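Local coordinates for mannitol dehydrogenase (Pseudomonas fluorescens, PDB 1LJ8), which binds NAD and probably catalyses the NAD-dependent oxidation of mannitol at its second carbon, giving fructose, at residues A[88-93]-A[363-368]; A[229-234]-A[257-262]. One frame throughout, in Å; residues are numbered along the deposited sequence.

In the fold
The two contacts lie with their centres about 11 Å apart, and along the chain interaction 2 is nested within the long span of chain that interaction 1 closes: 88-93, 229-234, 257-262, then 363-368. Segment 88-93 follows strand 83-87, which runs parallel to edge strand 256-258 of the seven-stranded Rossmann sheet; interaction 2 starts from that edge strand. A probable hydrogen bond from Leu88 N to Cys258 O (2.9 Å) couples the contacts, and Ile367 CD1 packs on the backbone of Cys258 and Glu259. Interaction 1 thus joins the Rossmann domain to the C-terminal domain, while interaction 2, inside the Rossmann domain, includes Thr233, whose backbone binds the nicotinamide carboxamide.

Interaction 1. Residues A[88-93]-A[363-368]; sequences LGDTDD and SNQAIA
Ser363, whose OG bonds to Val359 O in helix 351-362, is also met by the bent side chain of Gln365: Gln365 NE2 donates to Ser363 O at 2.8 Å, from above the carbonyl plane. With CG anti to the backbone N (chi1 177°), Asn364 carries its amide across to Gly89. Asn364 ND2 gives a nearly straight bond to a lone pair of Leu88 O (3.1 Å), which lies almost in the amide plane, while Asn364 OD1 rests 3.5 Å from Gly89 CA. Asn364 OD1 also accepts Ile367 N at 3.1 Å. An alanine in place of Asn364 would lose both side-chain bonds and would probably loosen the turn as well as its hold on Leu88. At Gln365 and Ala366, two successive backbone N-H groups meet the Asp90 carboxylate, each on a syn lone pair: Gln365 N to Asp90 OD2 at 2.8 Å, nearly straight, and Ala366 N to Asp90 OD1 at 3.0 Å, more bent (142°). Ile367 crosses Leu88 obliquely, its CD1 lying 3.8 Å from Leu88 CB. The Asn364 OD1 to Ile367 N bond makes an Asx motif, and the two N-H groups between its ends bind the Asp90 carboxylate where segments of the Rossmann and C-terminal domains meet.

Interaction 2. Residues A[229-234]-A[257-262]; sequences VDRITP and VCEPFV. With NAD (nicotinamide-adenine-dinucleotide), chain B.
The carboxamide of the NAD nicotinamide is read by the backbone of Thr233: Thr233 N donates to O7N (2.8 Å) and Thr233 O accepts from N7N (3.1 Å). Thr233 OG1, beside its own backbone N, turns back to Arg231 O at 2.9 Å, and its CG2 packs on Val257 O. Glu259 grips Ile232 at both its backbone N and its O: Ile232 N donates almost straight (173°) to Glu259 OE1 at 2.8 Å, from above the carboxylate plane, and Ile232 O receives Glu259 N. Glu259 and Asp230 both form salt bridges with Arg361 of helix 351-362, which probably eases the proximity of these two acids. Both segments run on from strand ends, 227-230 in a small three-stranded sheet and 256-258 at the edge of the Rossmann sheet, so the contact ties the two sheets together. Across it reaches Arg231, the chain bent at chi3. Arg231 NE donates to Glu259 O at 3.0 Å, nearly along the C=O axis, while Cys258 SG sits 3.5 Å above the centre of one guanidinium face and Val262 CB covers the rim of the opposite one. NH1 donates to Ala40 O; NH2 makes a salt bridge with Glu87 besides weak bonds to Glu259 O and Pro260 O.

Interaction 1. Residues A[88-93]-A[363-368]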
# COMPACT_ATOMS: atom_id res chain seq x y z
N LEU A 88 13.20 -6.73 -11.10
CA LEU A 88 14.18 -5.82 -11.68
C LEU A 88 15.12 -5.32 -10.58
O LEU A 88 14.66 -4.83 -9.57
CB LEU A 88 13.46 -4.64 -12.33
CG LEU A 88 12.49 -4.98 -13.48
CD1 LEU A 88 11.54 -3.78 -13.73
CD2 LEU A 88 13.30 -5.32 -14.71
N GLY A 89 16.42 -5.49 -10.78
CA GLY A 89 17.39 -5.04 -9.77
C GLY A 89 18.79 -4.86 -10.40
O GLY A 89 19.02 -5.36 -11.50
N ASP A 90 19.69 -4.16 -9.70
CA ASP A 90 21.05 -3.90 -10.20
C ASP A 90 22.08 -4.93 -9.75
O ASP A 90 22.90 -5.38 -10.54
CB ASP A 90 21.58 -2.56 -9.69
CG ASP A 90 20.72 -1.41 -10.08
OD1 ASP A 90 19.98 -1.48 -11.08
OD2 ASP A 90 20.82 -0.38 -9.37
N THR A 91 22.08 -5.18 -8.44
CA THR A 91 22.98 -6.16 -7.83
C THR A 91 22.07 -7.36 -7.94
O THR A 91 21.71 -8.02 -6.97
CB THR A 91 23.29 -5.74 -6.35
OG1 THR A 91 22.07 -5.40 -5.66
CG2 THR A 91 24.19 -4.51 -6.34
N ASP A 92 21.71 -7.63 -9.19
CA ASP A 92 20.73 -8.66 -9.52
C ASP A 92 20.96 -10.11 -9.87
O ASP A 92 21.77 -10.52 -10.74
CB ASP A 92 19.81 -8.10 -10.60
CG ASP A 92 20.52 -7.85 -11.92
OD1 ASP A 92 21.74 -8.15 -12.00
OD2 ASP A 92 19.86 -7.37 -12.87
N ASP A 93 20.16 -10.87 -9.14
CA ASP A 93 20.00 -12.28 -9.25
C ASP A 93 18.46 -12.10 -9.23
O ASP A 93 17.82 -12.01 -8.18
CB ASP A 93 20.52 -12.97 -8.00
CG ASP A 93 20.79 -14.45 -8.24
OD1 ASP A 93 21.11 -14.81 -9.40
OD2 ASP A 93 20.71 -15.24 -7.26
N SER A 363 17.95 2.98 -4.28
CA SER A 363 18.97 3.30 -5.29
C SER A 363 18.95 2.34 -6.47
O SER A 363 19.68 2.53 -7.47
CB SER A 363 20.38 3.32 -4.64
OG SER A 363 20.42 4.29 -3.59
N ASN A 364 18.11 1.31 -6.37
CA ASN A 364 17.93 0.31 -7.45
C ASN A 364 17.56 1.07 -8.75
O ASN A 364 16.48 1.65 -8.89
CB ASN A 364 16.82 -0.67 -7.01
CG ASN A 364 16.48 -1.72 -8.05
OD1 ASN A 364 16.86 -1.64 -9.22
ND2 ASN A 364 15.72 -2.72 -7.61
N GLN A 365 18.45 1.09 -9.73
CA GLN A 365 18.15 1.85 -10.94
C GLN A 365 17.28 1.07 -11.91
O GLN A 365 16.48 1.66 -12.63
CB GLN A 365 19.44 2.24 -11.68
CG GLN A 365 20.55 2.76 -10.75
CD GLN A 365 20.44 4.24 -10.44
OE1 GLN A 365 20.35 5.07 -11.35
NE2 GLN A 365 20.45 4.59 -9.14
N ALA A 366 17.43 -0.24 -11.92
CA ALA A 366 16.69 -1.05 -12.88
C ALA A 366 15.18 -1.06 -12.67
O ALA A 366 14.43 -1.14 -13.64
CB ALA A 366 17.20 -2.46 -12.83
N ILE A 367 14.75 -0.97 -11.41
CA ILE A 367 13.32 -1.06 -11.08
C ILE A 367 12.47 0.09 -11.62
O ILE A 367 11.29 -0.09 -11.94
CB ILE A 367 13.15 -1.23 -9.53
CG1 ILE A 367 11.72 -1.68 -9.11
CG2 ILE A 367 13.50 0.09 -8.86
CD1 ILE A 367 11.25 -2.98 -9.77
N ALA A 368 13.04 1.28 -11.70
CA ALA A 368 12.30 2.41 -12.23
C ALA A 368 10.92 2.63 -11.57
O ALA A 368 9.87 2.68 -12.22
CB ALA A 368 12.17 2.27 -13.78

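Interaction 2. Residues A[229-234]-A[257-262]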
# COMPACT_ATOMS: atom_id res chain seq x y z
N VAL A 229 4.43 -5.97 5.61
CA VAL A 229 4.51 -6.48 4.24
C VAL A 229 5.45 -5.57 3.48
O VAL A 229 5.34 -4.34 3.56
CB VAL A 229 3.10 -6.52 3.60
CG1 VAL A 229 2.21 -7.50 4.46
CG2 VAL A 229 2.47 -5.11 3.52
N ASP A 230 6.41 -6.15 2.75
CA ASP A 230 7.39 -5.28 2.12
C ASP A 230 7.87 -5.80 0.77
O ASP A 230 8.41 -6.90 0.72
CB ASP A 230 8.59 -5.19 3.10
CG ASP A 230 9.56 -4.04 2.77
OD1 ASP A 230 9.27 -3.29 1.85
OD2 ASP A 230 10.61 -3.89 3.46
N ARG A 231 7.64 -5.04 -0.29
CA ARG A 231 8.19 -5.37 -1.62
C ARG A 231 7.82 -4.22 -2.54
O ARG A 231 6.65 -4.02 -2.85
CB ARG A 231 7.68 -6.70 -2.22
CG ARG A 231 8.43 -6.98 -3.55
CD ARG A 231 8.06 -8.35 -4.14
NE ARG A 231 9.29 -8.90 -4.73
CZ ARG A 231 9.40 -10.13 -5.22
NH1 ARG A 231 8.36 -10.95 -5.24
NH2 ARG A 231 10.61 -10.57 -5.61
N ILE A 232 8.83 -3.44 -2.94
CA ILE A 232 8.60 -2.27 -3.80
C ILE A 232 8.06 -2.76 -5.13
O ILE A 232 8.70 -3.54 -5.85
CB ILE A 232 9.88 -1.44 -3.95
CG1 ILE A 232 10.21 -0.77 -2.58
CG2 ILE A 232 9.69 -0.35 -5.00
CD1 ILE A 232 11.72 -0.30 -2.51
N THR A 233 6.88 -2.24 -5.47
CA THR A 233 6.17 -2.70 -6.66
C THR A 233 5.67 -1.51 -7.46
O THR A 233 4.61 -0.92 -7.17
CB THR A 233 4.97 -3.63 -6.21
OG1 THR A 233 5.47 -4.73 -5.41
CG2 THR A 233 4.21 -4.19 -7.48
N PRO A 234 6.43 -1.10 -8.46
CA PRO A 234 6.03 0.04 -9.29
C PRO A 234 4.72 -0.26 -10.08
O PRO A 234 4.27 -1.42 -10.12
CB PRO A 234 7.19 0.16 -10.30
CG PRO A 234 8.40 -0.44 -9.53
CD PRO A 234 7.79 -1.61 -8.79
N VAL A 257 5.80 -5.77 -11.98
CA VAL A 257 7.25 -5.58 -11.86
C VAL A 257 7.54 -5.29 -10.38
O VAL A 257 6.71 -4.66 -9.70
CB VAL A 257 7.77 -4.39 -12.74
CG1 VAL A 257 7.69 -4.79 -14.23
CG2 VAL A 257 6.98 -3.13 -12.49
N CYS A 258 8.70 -5.72 -9.90
CA CYS A 258 9.00 -5.53 -8.47
C CYS A 258 10.48 -5.75 -8.24
O CYS A 258 11.17 -6.31 -9.10
CB CYS A 258 8.21 -6.56 -7.63
SG CYS A 258 8.45 -8.32 -8.12
N GLU A 259 10.98 -5.28 -7.10
CA GLU A 259 12.38 -5.47 -6.75
C GLU A 259 12.60 -6.91 -6.30
O GLU A 259 11.68 -7.62 -5.97
CB GLU A 259 12.78 -4.54 -5.59
CG GLU A 259 11.95 -4.81 -4.36
CD GLU A 259 12.39 -4.04 -3.12
OE1 GLU A 259 11.52 -3.89 -2.24
OE2 GLU A 259 13.57 -3.62 -2.98
N PRO A 260 13.87 -7.35 -6.27
CA PRO A 260 14.20 -8.71 -5.84
C PRO A 260 13.88 -8.93 -4.36
O PRO A 260 13.41 -10.00 -3.97
CB PRO A 260 15.74 -8.81 -6.07
CG PRO A 260 16.05 -7.71 -7.01
CD PRO A 260 15.02 -6.63 -6.83
N PHE A 261 14.14 -7.93 -3.53
CA PHE A 261 13.87 -8.04 -2.09
C PHE A 261 12.35 -8.25 -1.84
O PHE A 261 11.52 -7.63 -2.50
CB PHE A 261 14.27 -6.78 -1.34
CG PHE A 261 13.99 -6.85 0.14
CD1 PHE A 261 14.84 -7.57 0.98
CD2 PHE A 261 12.86 -6.24 0.68
CE1 PHE A 261 14.56 -7.69 2.36
CE2 PHE A 261 12.57 -6.36 2.07
CZ PHE A 261 13.41 -7.07 2.89
N VAL A 262 12.03 -9.09 -0.86
CA VAL A 262 10.64 -9.34 -0.47
C VAL A 262 10.61 -9.91 0.95
O VAL A 262 11.45 -10.75 1.33
CB VAL A 262 9.93 -10.31 -1.49
CG1 VAL A 262 10.65 -11.64 -1.56
CG2 VAL A 262 8.43 -10.47 -1.13
PA NAD B . -2.62 -0.43 -7.30
O1A NAD B . -2.95 0.92 -7.66
O2A NAD B . -1.97 -1.39 -8.24
O5B NAD B . -3.93 -1.20 -6.79
C5B NAD B . -4.74 -0.61 -5.73
C4B NAD B . -5.92 -1.61 -5.70
O4B NAD B . -6.82 -1.16 -4.61
C3B NAD B . -6.88 -1.58 -6.95
O3B NAD B . -7.34 -2.93 -7.13
C2B NAD B . -7.99 -0.61 -6.51
O2B NAD B . -9.20 -0.78 -7.23
C1B NAD B . -8.16 -1.02 -5.06
N9A NAD B . -8.80 -0.05 -4.22
C8A NAD B . -8.56 1.30 -4.04
N7A NAD B . -9.34 1.83 -3.13
C5A NAD B . -10.13 0.77 -2.70
C6A NAD B . -11.13 0.75 -1.72
N6A NAD B . -11.52 1.79 -0.98
N1A NAD B . -11.78 -0.45 -1.48
C2A NAD B . -11.44 -1.61 -2.19
N3A NAD B . -10.44 -1.62 -3.15
C4A NAD B . -9.81 -0.39 -3.36
O3 NAD B . -1.76 -0.32 -5.97
PN NAD B . -0.66 -1.30 -5.33
O1N NAD B . 0.67 -0.88 -5.79
O2N NAD B . -1.08 -2.67 -5.62
O5D NAD B . -0.73 -0.93 -3.80
C5D NAD B . -1.93 -1.26 -3.11
C4D NAD B . -1.60 -1.19 -1.68
O4D NAD B . -0.73 -2.24 -1.23
C3D NAD B . -0.98 0.14 -1.13
O3D NAD B . -1.94 1.18 -0.99
C2D NAD B . -0.28 -0.30 0.14
O2D NAD B . -1.16 -0.25 1.26
C1D NAD B . 0.17 -1.75 -0.19
N1N NAD B . 1.58 -1.87 -0.60
C2N NAD B . 2.09 -1.49 -1.85
C3N NAD B . 3.45 -1.59 -2.04
C7N NAD B . 4.03 -1.13 -3.40
O7N NAD B . 5.26 -1.04 -3.47
N7N NAD B . 3.25 -0.79 -4.40
C4N NAD B . 4.34 -2.06 -0.97
C5N NAD B . 3.76 -2.47 0.27
C6N NAD B . 2.36 -2.38 0.49
O HOH W 1 3.64 -3.70 -11.49